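Local coordinates for protein benzyl alcohol dehydrogenase (Acinetobacter calcoaceticus, PDB 1F8F) that probably catalyses the NAD-dependent oxidation of benzyl alcohols to benzaldehydes, as a zinc-containing alcohol dehydrogenase with a Rossmann-type coenzyme domain, at residues A[191-196]-A[253-258]; A[229-232]-A[238-241]; A[249-254]-A[276-281]. All coordinates share one frame; numbering follows the deposited sequence.

Contact 1. Residues A[191-196]-A[253-258]. Unlike the reference sequence in segment 191-196: F194 (reference Leu).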
ATOM      1  N   ALA A 191      -6.995  -1.041 -17.267  1.00 22.29           N
ATOM      2  CA  ALA A 191      -6.187  -1.108 -18.442  1.00 21.23           C
ATOM      3  C   ALA A 191      -5.129  -2.229 -18.404  1.00 20.76           C
ATOM      4  O   ALA A 191      -4.450  -2.350 -19.441  1.00 20.90           O
ATOM      5  CB  ALA A 191      -5.496   0.195 -18.830  1.00 20.56           C
ATOM      6  N   SER A 192      -5.068  -3.055 -17.403  1.00 16.60           N
ATOM      7  CA  SER A 192      -4.103  -4.144 -17.329  1.00 19.66           C
ATOM      8  C   SER A 192      -4.526  -5.446 -18.038  1.00 22.59           C
ATOM      9  O   SER A 192      -5.625  -5.585 -18.585  1.00 19.18           O
ATOM     10  CB  SER A 192      -3.825  -4.526 -15.852  1.00 17.63           C
ATOM     11  OG  SER A 192      -5.025  -5.036 -15.182  1.00 18.49           O
ATOM     12  N   SER A 193      -3.582  -6.410 -17.988  1.00 25.08           N
ATOM     13  CA  SER A 193      -3.796  -7.751 -18.541  1.00 26.20           C
ATOM     14  C   SER A 193      -3.880  -8.775 -17.411  1.00 27.10           C
ATOM     15  O   SER A 193      -3.062  -8.745 -16.467  1.00 23.70           O
ATOM     16  CB  SER A 193      -2.623  -8.065 -19.484  1.00 27.66           C
ATOM     17  OG  SER A 193      -1.405  -8.319 -18.816  1.00 25.04           O
ATOM     18  N   PHE A 194      -4.883  -9.653 -17.493  1.00 26.14           N
ATOM     19  CA  PHE A 194      -5.173 -10.718 -16.535  1.00 24.97           C
ATOM     20  C   PHE A 194      -5.396 -12.072 -17.210  1.00 26.63           C
ATOM     21  O   PHE A 194      -6.041 -12.173 -18.276  1.00 26.51           O
ATOM     22  CB  PHE A 194      -6.498 -10.376 -15.812  1.00 24.39           C
ATOM     23  CG  PHE A 194      -6.995 -11.457 -14.879  1.00 26.49           C
ATOM     24  CD1 PHE A 194      -6.351 -11.705 -13.658  1.00 24.41           C
ATOM     25  CD2 PHE A 194      -8.101 -12.244 -15.249  1.00 24.22           C
ATOM     26  CE1 PHE A 194      -6.835 -12.703 -12.844  1.00 22.82           C
ATOM     27  CE2 PHE A 194      -8.533 -13.233 -14.387  1.00 22.95           C
ATOM     28  CZ  PHE A 194      -7.913 -13.476 -13.185  1.00 23.68           C
ATOM     29  N   VAL A 195      -5.038 -13.180 -16.572  1.00 27.55           N
ATOM     30  CA  VAL A 195      -5.317 -14.517 -17.137  1.00 26.95           C
ATOM     31  C   VAL A 195      -5.813 -15.424 -16.005  1.00 25.66           C
ATOM     32  O   VAL A 195      -5.208 -15.387 -14.938  1.00 22.83           O
ATOM     33  CB  VAL A 195      -4.097 -15.250 -17.763  1.00 28.35           C
ATOM     34  CG1 VAL A 195      -2.908 -15.359 -16.791  1.00 22.72           C
ATOM     35  CG2 VAL A 195      -4.422 -16.679 -18.249  1.00 25.55           C
ATOM     36  N   THR A 196      -6.821 -16.263 -16.293  1.00 23.08           N
ATOM     37  CA  THR A 196      -7.201 -17.260 -15.307  1.00 20.71           C
ATOM     38  C   THR A 196      -6.784 -18.673 -15.736  1.00 24.50           C
ATOM     39  O   THR A 196      -7.439 -19.122 -16.746  1.00 23.78           O
ATOM     40  CB  THR A 196      -8.678 -17.337 -14.931  1.00 21.73           C
ATOM     41  OG1 THR A 196      -8.782 -18.514 -14.057  1.00 23.70           O
ATOM     42  CG2 THR A 196      -9.680 -17.480 -16.043  1.00 14.98           C
ATOM     43  N   GLU A 253       2.810 -13.506 -26.446  1.00 26.41           N
ATOM     44  CA  GLU A 253       2.584 -12.694 -27.681  1.00 28.52           C
ATOM     45  C   GLU A 253       1.368 -11.800 -27.558  1.00 26.53           C
ATOM     46  O   GLU A 253       1.391 -10.645 -28.007  1.00 27.80           O
ATOM     47  CB  GLU A 253       2.579 -13.568 -28.933  1.00 31.56           C
ATOM     48  CG  GLU A 253       1.516 -14.634 -29.096  1.00 35.49           C
ATOM     49  CD  GLU A 253       1.823 -15.914 -29.861  1.00 39.42           C
ATOM     50  OE1 GLU A 253       2.940 -16.155 -30.370  1.00 39.33           O
ATOM     51  OE2 GLU A 253       0.953 -16.820 -30.046  1.00 39.43           O
ATOM     52  N   ILE A 254       0.276 -12.259 -26.962  1.00 24.76           N
ATOM     53  CA  ILE A 254      -0.954 -11.490 -26.782  1.00 23.69           C
ATOM     54  C   ILE A 254      -0.723 -10.253 -25.902  1.00 24.62           C
ATOM     55  O   ILE A 254      -1.304  -9.190 -26.191  1.00 23.67           O
ATOM     56  CB  ILE A 254      -2.020 -12.377 -26.086  1.00 21.44           C
ATOM     57  CG1 ILE A 254      -2.517 -13.478 -27.068  1.00 20.64           C
ATOM     58  CG2 ILE A 254      -3.249 -11.643 -25.552  1.00 20.34           C
ATOM     59  CD1 ILE A 254      -3.422 -14.554 -26.428  1.00 16.90           C
ATOM     60  N   THR A 255       0.086 -10.331 -24.839  1.00 22.70           N
ATOM     61  CA  THR A 255       0.294  -9.236 -23.918  1.00 24.52           C
ATOM     62  C   THR A 255       1.608  -8.483 -24.123  1.00 26.45           C
ATOM     63  O   THR A 255       2.054  -7.649 -23.330  1.00 23.29           O
ATOM     64  CB  THR A 255       0.320  -9.696 -22.441  1.00 24.08           C
ATOM     65  OG1 THR A 255       1.355 -10.683 -22.226  1.00 22.90           O
ATOM     66  CG2 THR A 255      -0.976 -10.413 -22.086  1.00 23.31           C
ATOM     67  N   ASP A 256       2.247  -8.769 -25.225  1.00 29.79           N
ATOM     68  CA  ASP A 256       3.512  -8.168 -25.644  1.00 34.55           C
ATOM     69  C   ASP A 256       4.562  -8.309 -24.548  1.00 33.05           C
ATOM     70  O   ASP A 256       5.048  -7.254 -24.147  1.00 33.96           O
ATOM     71  CB  ASP A 256       3.326  -6.722 -26.102  1.00 35.36           C
ATOM     72  CG  ASP A 256       4.600  -6.140 -26.667  1.00 41.61           C
ATOM     73  OD1 ASP A 256       5.428  -6.947 -27.184  1.00 44.64           O
ATOM     74  OD2 ASP A 256       4.796  -4.896 -26.605  1.00 42.42           O
ATOM     75  N   GLY A 257       4.886  -9.507 -24.078  1.00 32.62           N
ATOM     76  CA  GLY A 257       5.888  -9.704 -23.023  1.00 32.96           C
ATOM     77  C   GLY A 257       5.480 -10.500 -21.776  1.00 31.94           C
ATOM     78  O   GLY A 257       6.363 -11.010 -21.034  1.00 30.77           O
ATOM     79  N   GLY A 258       4.185 -10.666 -21.480  1.00 26.33           N
ATOM     80  CA  GLY A 258       3.841 -11.463 -20.269  1.00 23.69           C
ATOM     81  C   GLY A 258       2.656 -10.827 -19.580  1.00 20.94           C
ATOM     82  O   GLY A 258       2.575  -9.615 -19.681  1.00 23.00           O
TER
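S193 and T255 meet as small side chains with no ring between them. The one aromatic ring of the two segments, that of F194, leaves the strand away from 253-258 and packs against C182 and L186 of helix 174-186 and A206 and A210 of helix 201-213, so the flat groups nearest the contact are peptide units. One of these ends in G258 O, which lies 4.3 Å from S193 OG. The true touch is made by the methyl group of T255: its CG2 stands 3.9 Å from S193 CB and is equally close to the hydroxyl oxygen of the same serine. That oxygen is engaged by the backbone N of N260, on the neighbouring strand 259-264, so the methyl lies beside a hydroxyl already held in place. The T255 torsion (chi1 58°) divides the work of its two branches, setting CG2 beside its own backbone N and facing the strand while OG1 is left to serve the turn. OG1 accepts from G258 N at 2.9 Å in a bent bond (132°), an ST motif, and is also bonded to I251 O, one turn back along the helix. Around it the chain leaves the helix: D256 is the left-handed residue, and its N makes a weak 3.5 Å bond to E253 O. G257 N gives a probable bond to K252 O, a pattern consistent with a Schellman motif; G257 and G258 both have positive phi. The chemistry is therefore divided. T255 OG1 is engaged by backbone of its own turn, whereas S193 OG is taken up by N260 N, just beyond 253-258. Between the two segments themselves the touch is van der Waals contact, made by the T255 methyl, and the polar link comes at N260.

Contact 2. Residues A[229-232]-A[238-241]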
ATOM      1  N   GLU A 229     -15.904 -21.858 -24.316  1.00 29.70           N
ATOM      2  CA  GLU A 229     -16.870 -21.071 -25.061  1.00 31.23           C
ATOM      3  C   GLU A 229     -17.687 -20.153 -24.159  1.00 27.94           C
ATOM      4  O   GLU A 229     -18.065 -19.054 -24.545  1.00 25.69           O
ATOM      5  CB  GLU A 229     -17.848 -21.948 -25.899  1.00 35.74           C
ATOM      6  CG  GLU A 229     -17.026 -23.071 -26.553  1.00 40.62           C
ATOM      7  CD  GLU A 229     -16.821 -22.747 -28.019  1.00 44.44           C
ATOM      8  OE1 GLU A 229     -17.348 -23.451 -28.920  1.00 46.40           O
ATOM      9  OE2 GLU A 229     -16.170 -21.732 -28.313  1.00 43.81           O
ATOM     10  N   LEU A 230     -17.935 -20.636 -22.944  1.00 22.98           N
ATOM     11  CA  LEU A 230     -18.692 -19.874 -21.970  1.00 22.65           C
ATOM     12  C   LEU A 230     -17.809 -18.713 -21.533  1.00 23.67           C
ATOM     13  O   LEU A 230     -18.273 -17.558 -21.430  1.00 26.32           O
ATOM     14  CB  LEU A 230     -19.133 -20.728 -20.758  1.00 20.42           C
ATOM     15  CG  LEU A 230     -19.800 -20.066 -19.554  1.00 20.34           C
ATOM     16  CD1 LEU A 230     -21.144 -19.407 -19.952  1.00 21.41           C
ATOM     17  CD2 LEU A 230     -20.160 -21.024 -18.431  1.00 17.48           C
ATOM     18  N   ALA A 231     -16.509 -18.943 -21.339  1.00 23.13           N
ATOM     19  CA  ALA A 231     -15.701 -17.803 -20.876  1.00 24.49           C
ATOM     20  C   ALA A 231     -15.811 -16.593 -21.786  1.00 26.04           C
ATOM     21  O   ALA A 231     -16.061 -15.460 -21.382  1.00 27.44           O
ATOM     22  CB  ALA A 231     -14.248 -18.214 -20.682  1.00 19.61           C
ATOM     23  N   LYS A 232     -15.624 -16.831 -23.066  1.00 26.13           N
ATOM     24  CA  LYS A 232     -15.717 -15.889 -24.158  1.00 30.14           C
ATOM     25  C   LYS A 232     -17.057 -15.168 -24.238  1.00 31.70           C
ATOM     26  O   LYS A 232     -17.120 -13.978 -24.537  1.00 31.31           O
ATOM     27  CB  LYS A 232     -15.642 -16.734 -25.442  1.00 30.83           C
ATOM     28  CG  LYS A 232     -14.602 -16.301 -26.424  1.00 33.99           C
ATOM     29  CD  LYS A 232     -14.904 -14.908 -26.986  1.00 35.52           C
ATOM     30  CE  LYS A 232     -13.502 -14.361 -27.348  1.00 36.25           C
ATOM     31  NZ  LYS A 232     -13.571 -12.884 -27.447  1.00 36.10           N
ATOM     32  N   HIS A 238      -9.660 -13.237 -25.024  1.00 19.66           N
ATOM     33  CA  HIS A 238      -8.901 -14.299 -25.592  1.00 22.74           C
ATOM     34  C   HIS A 238      -9.101 -15.587 -24.790  1.00 24.46           C
ATOM     35  O   HIS A 238      -9.254 -15.494 -23.563  1.00 22.79           O
ATOM     36  CB  HIS A 238      -7.357 -14.098 -25.625  1.00 21.63           C
ATOM     37  CG  HIS A 238      -6.950 -12.883 -26.379  1.00 23.00           C
ATOM     38  ND1 HIS A 238      -7.134 -11.598 -25.878  1.00 24.94           N
ATOM     39  CD2 HIS A 238      -6.423 -12.757 -27.627  1.00 22.99           C
ATOM     40  CE1 HIS A 238      -6.717 -10.727 -26.793  1.00 25.52           C
ATOM     41  NE2 HIS A 238      -6.305 -11.405 -27.883  1.00 25.44           N
ATOM     42  N   VAL A 239      -9.240 -16.706 -25.535  1.00 23.94           N
ATOM     43  CA  VAL A 239      -9.373 -18.026 -24.945  1.00 22.04           C
ATOM     44  C   VAL A 239      -8.274 -18.908 -25.519  1.00 25.03           C
ATOM     45  O   VAL A 239      -7.861 -18.684 -26.659  1.00 25.43           O
ATOM     46  CB  VAL A 239     -10.758 -18.664 -25.149  1.00 23.18           C
ATOM     47  CG1 VAL A 239     -11.783 -17.910 -24.283  1.00 22.94           C
ATOM     48  CG2 VAL A 239     -11.199 -18.770 -26.610  1.00 17.58           C
ATOM     49  N   ILE A 240      -7.706 -19.872 -24.797  1.00 27.12           N
ATOM     50  CA  ILE A 240      -6.632 -20.754 -25.188  1.00 28.58           C
ATOM     51  C   ILE A 240      -6.847 -22.192 -24.684  1.00 31.16           C
ATOM     52  O   ILE A 240      -7.053 -22.448 -23.483  1.00 31.33           O
ATOM     53  CB  ILE A 240      -5.275 -20.288 -24.563  1.00 28.14           C
ATOM     54  CG1 ILE A 240      -4.682 -19.056 -25.232  1.00 26.38           C
ATOM     55  CG2 ILE A 240      -4.195 -21.351 -24.550  1.00 23.84           C
ATOM     56  CD1 ILE A 240      -3.724 -18.311 -24.334  1.00 26.61           C
ATOM     57  N   ASN A 241      -6.708 -23.160 -25.564  1.00 34.73           N
ATOM     58  CA  ASN A 241      -6.796 -24.587 -25.209  1.00 38.07           C
ATOM     59  C   ASN A 241      -5.401 -25.099 -24.919  1.00 41.83           C
ATOM     60  O   ASN A 241      -4.619 -25.296 -25.840  1.00 43.63           O
ATOM     61  CB  ASN A 241      -7.487 -25.352 -26.336  1.00 36.26           C
ATOM     62  CG  ASN A 241      -7.901 -26.777 -26.033  1.00 35.76           C
ATOM     63  OD1 ASN A 241      -7.176 -27.546 -25.384  1.00 34.92           O
ATOM     64  ND2 ASN A 241      -9.074 -27.195 -26.489  1.00 34.54           N
TER
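V239 reaches helix 225-234 through one methyl group, CG1, which approaches both A231 and K232. The valine torsion (chi1 -71°) sets CG1 beside its own backbone N and anti to the carbonyl carbon, from where it comes 3.9 Å from K232 CG. K232 CB and K232 N each follow at 4.2 Å from this methyl, which thus rests on the root of the lysine as much as on its chain. A231 CB, 4.4 Å from V239 CG1, makes a looser apolar touch with the same methyl; the alanine itself faces inward onto A220 of strand 217-222 and L204 of helix 201-213. The lysine chain runs across the valine at about a right angle. Its first torsion is far from staggered (chi1 -127°), and a bend at the second (chi2 -65°) turns the outer methylenes, which then run on nearly extended. The ammonium is thereby carried past the valine to the connection between helix and strand, where NZ is bonded to A236 O and, weakly, to T237 O. The aliphatic part of K232 thus flanks the edge strand while its charged end ties down the turn that leads into it. Strand 217-222, helix 225-234 and strand 238-241 form a beta-alpha-beta unit, and this packing of the helix on its second strand is that of the classic crossover of a Rossmann fold.

Contact 3. Residues A[249-254]-A[276-281]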
ATOM      1  N   ALA A 249       3.564 -19.209 -24.625  1.00 29.13           N
ATOM      2  CA  ALA A 249       3.941 -18.506 -25.828  1.00 28.06           C
ATOM      3  C   ALA A 249       2.729 -17.678 -26.292  1.00 26.62           C
ATOM      4  O   ALA A 249       2.962 -16.539 -26.654  1.00 23.33           O
ATOM      5  CB  ALA A 249       4.339 -19.472 -26.934  1.00 30.93           C
ATOM      6  N   ALA A 250       1.550 -18.307 -26.215  1.00 25.48           N
ATOM      7  CA  ALA A 250       0.383 -17.527 -26.631  1.00 25.54           C
ATOM      8  C   ALA A 250       0.227 -16.345 -25.673  1.00 23.84           C
ATOM      9  O   ALA A 250       0.157 -15.197 -26.117  1.00 24.69           O
ATOM     10  CB  ALA A 250      -0.837 -18.433 -26.761  1.00 23.03           C
ATOM     11  N   ILE A 251       0.165 -16.540 -24.369  1.00 23.25           N
ATOM     12  CA  ILE A 251       0.025 -15.408 -23.428  1.00 22.59           C
ATOM     13  C   ILE A 251       1.107 -14.393 -23.685  1.00 22.86           C
ATOM     14  O   ILE A 251       0.755 -13.209 -23.738  1.00 24.54           O
ATOM     15  CB  ILE A 251       0.052 -15.862 -21.941  1.00 20.25           C
ATOM     16  CG1 ILE A 251      -1.092 -16.807 -21.667  1.00 16.13           C
ATOM     17  CG2 ILE A 251      -0.022 -14.638 -21.013  1.00 21.00           C
ATOM     18  CD1 ILE A 251      -1.204 -17.632 -20.448  1.00 13.59           C
ATOM     19  N   LYS A 252       2.387 -14.702 -23.882  1.00 24.09           N
ATOM     20  CA  LYS A 252       3.408 -13.667 -24.079  1.00 25.87           C
ATOM     21  C   LYS A 252       3.232 -12.835 -25.335  1.00 27.12           C
ATOM     22  O   LYS A 252       3.403 -11.576 -25.309  1.00 22.05           O
ATOM     23  CB  LYS A 252       4.796 -14.319 -24.072  1.00 30.13           C
ATOM     24  CG  LYS A 252       5.517 -14.368 -22.721  1.00 32.36           C
ATOM     25  CD  LYS A 252       6.590 -15.441 -22.743  1.00 34.84           C
ATOM     26  CE  LYS A 252       7.263 -15.621 -21.404  1.00 38.29           C
ATOM     27  NZ  LYS A 252       8.570 -14.894 -21.284  1.00 37.62           N
ATOM     28  N   GLU A 253       2.810 -13.506 -26.446  1.00 26.41           N
ATOM     29  CA  GLU A 253       2.584 -12.694 -27.681  1.00 28.52           C
ATOM     30  C   GLU A 253       1.368 -11.800 -27.558  1.00 26.53           C
ATOM     31  O   GLU A 253       1.391 -10.645 -28.007  1.00 27.80           O
ATOM     32  CB  GLU A 253       2.579 -13.568 -28.933  1.00 31.56           C
ATOM     33  CG  GLU A 253       1.516 -14.634 -29.096  1.00 35.49           C
ATOM     34  CD  GLU A 253       1.823 -15.914 -29.861  1.00 39.42           C
ATOM     35  OE1 GLU A 253       2.940 -16.155 -30.370  1.00 39.33           O
ATOM     36  OE2 GLU A 253       0.953 -16.820 -30.046  1.00 39.43           O
ATOM     37  N   ILE A 254       0.276 -12.259 -26.962  1.00 24.76           N
ATOM     38  CA  ILE A 254      -0.954 -11.490 -26.782  1.00 23.69           C
ATOM     39  C   ILE A 254      -0.723 -10.253 -25.902  1.00 24.62           C
ATOM     40  O   ILE A 254      -1.304  -9.190 -26.191  1.00 23.67           O
ATOM     41  CB  ILE A 254      -2.020 -12.377 -26.086  1.00 21.44           C
ATOM     42  CG1 ILE A 254      -2.517 -13.478 -27.068  1.00 20.64           C
ATOM     43  CG2 ILE A 254      -3.249 -11.643 -25.552  1.00 20.34           C
ATOM     44  CD1 ILE A 254      -3.422 -14.554 -26.428  1.00 16.90           C
ATOM     45  N   VAL A 276       3.794 -18.964 -13.615  1.00 26.79           N
ATOM     46  CA  VAL A 276       4.876 -18.051 -13.196  1.00 25.10           C
ATOM     47  C   VAL A 276       5.667 -17.680 -14.425  1.00 25.37           C
ATOM     48  O   VAL A 276       5.865 -16.476 -14.655  1.00 26.25           O
ATOM     49  CB  VAL A 276       5.784 -18.681 -12.116  1.00 23.05           C
ATOM     50  CG1 VAL A 276       6.823 -17.695 -11.607  1.00 23.28           C
ATOM     51  CG2 VAL A 276       4.968 -19.120 -10.924  1.00 20.24           C
ATOM     52  N   ASP A 277       6.013 -18.610 -15.330  1.00 25.10           N
ATOM     53  CA  ASP A 277       6.723 -18.245 -16.559  1.00 24.59           C
ATOM     54  C   ASP A 277       5.997 -17.251 -17.441  1.00 23.46           C
ATOM     55  O   ASP A 277       6.630 -16.508 -18.211  1.00 21.33           O
ATOM     56  CB  ASP A 277       6.956 -19.477 -17.466  1.00 28.73           C
ATOM     57  CG  ASP A 277       7.849 -20.523 -16.855  1.00 30.93           C
ATOM     58  OD1 ASP A 277       8.529 -20.287 -15.848  1.00 32.28           O
ATOM     59  OD2 ASP A 277       7.950 -21.684 -17.278  1.00 33.19           O
ATOM     60  N   ALA A 278       4.668 -17.262 -17.523  1.00 23.44           N
ATOM     61  CA  ALA A 278       3.965 -16.348 -18.430  1.00 23.00           C
ATOM     62  C   ALA A 278       3.722 -14.954 -17.885  1.00 23.25           C
ATOM     63  O   ALA A 278       3.122 -14.087 -18.544  1.00 27.24           O
ATOM     64  CB  ALA A 278       2.608 -16.958 -18.813  1.00 22.87           C
ATOM     65  N   LEU A 279       4.075 -14.653 -16.665  1.00 23.24           N
ATOM     66  CA  LEU A 279       3.976 -13.321 -16.080  1.00 21.48           C
ATOM     67  C   LEU A 279       4.992 -12.433 -16.808  1.00 24.11           C
ATOM     68  O   LEU A 279       6.063 -12.902 -17.228  1.00 22.03           O
ATOM     69  CB  LEU A 279       4.308 -13.448 -14.615  1.00 21.82           C
ATOM     70  CG  LEU A 279       3.363 -14.210 -13.700  1.00 22.99           C
ATOM     71  CD1 LEU A 279       3.925 -14.234 -12.288  1.00 23.63           C
ATOM     72  CD2 LEU A 279       1.964 -13.607 -13.713  1.00 22.30           C
ATOM     73  N   GLY A 280       4.706 -11.131 -16.935  1.00 23.87           N
ATOM     74  CA  GLY A 280       5.618 -10.165 -17.515  1.00 23.00           C
ATOM     75  C   GLY A 280       6.416  -9.487 -16.383  1.00 24.38           C
ATOM     76  O   GLY A 280       6.281  -9.961 -15.231  1.00 24.32           O
ATOM     77  N   ILE A 281       7.262  -8.517 -16.675  1.00 23.14           N
ATOM     78  CA  ILE A 281       8.032  -7.839 -15.612  1.00 24.53           C
ATOM     79  C   ILE A 281       7.113  -7.355 -14.497  1.00 23.41           C
ATOM     80  O   ILE A 281       6.066  -6.751 -14.765  1.00 21.82           O
ATOM     81  CB  ILE A 281       8.831  -6.640 -16.148  1.00 25.75           C
ATOM     82  CG1 ILE A 281       9.894  -7.157 -17.146  1.00 28.30           C
ATOM     83  CG2 ILE A 281       9.545  -5.753 -15.116  1.00 22.64           C
ATOM     84  CD1 ILE A 281      10.271  -6.056 -18.161  1.00 29.81           C
TER
HETATM   85  O   HOH W   1       9.560 -16.533 -18.442  1.00 30.14           O
HETATM   86  O   HOH W   2       9.240 -13.370 -18.246  1.00 33.56           O
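The backbones come nearest at K252 and A278, their CA atoms 6.3 Å apart, where helix 247-254 passes the point at which the chain leaves helix 269-277 and turns into 279-280. Two adjacent helix residues share the contact. In I251, chi1 at -61° sets CG1 beside the backbone N, which leaves CG2 anti to that N and facing A278; CG2 packs 4.1 Å from A278 CB and 4.0 Å from A278 O. The rest of the isoleucine belongs to the core, against V195 and W197 of strand 193-197, V259 of 259-264 and I240 of 238-241. K252 crosses on the outer side: its chain is extended as far as CE, which comes to 3.4 Å from D277 O, and then bends at the last torsion (chi4 -98°). NZ, 4.0 Å from D277 O, approaches the backbone through water instead. One water lies 2.9 Å from D277 O, in a position to donate to it, and is weakly bonded to NZ; a second may bridge NZ and L279 O by weak bonds only. The carboxylate of D277 turns elsewhere, to a salt bridge with K273 in its own helix. Apolar packing inside and loose hydration outside thus join helix 247-254 to the turn that follows helix 269-277, a helix-to-turn packing beside central strand 259-264 of the Rossmann coenzyme-binding domain.

From the N terminus, segment 191-196 opens the sheet with strand 193-197, and contact 1 closes the longest loop when the chain returns at 253-258. Contact 2 is nested within that loop, joining a helix to the edge strand that follows it. Contact 3 starts on helix 247-254 before contact 1 has ended, so the two overlap, sharing E253 and I254, and it closes at 276-281 beyond strand 259-264. The helix is the common element: I254 CD1 packs 3.7 Å from H238 CD2 of contact 2, and I251 CD1 lies 4.0 Å from V195 CG2 of contact 1. Together they tie edge and centre of the parallel sheet to its flanking helices.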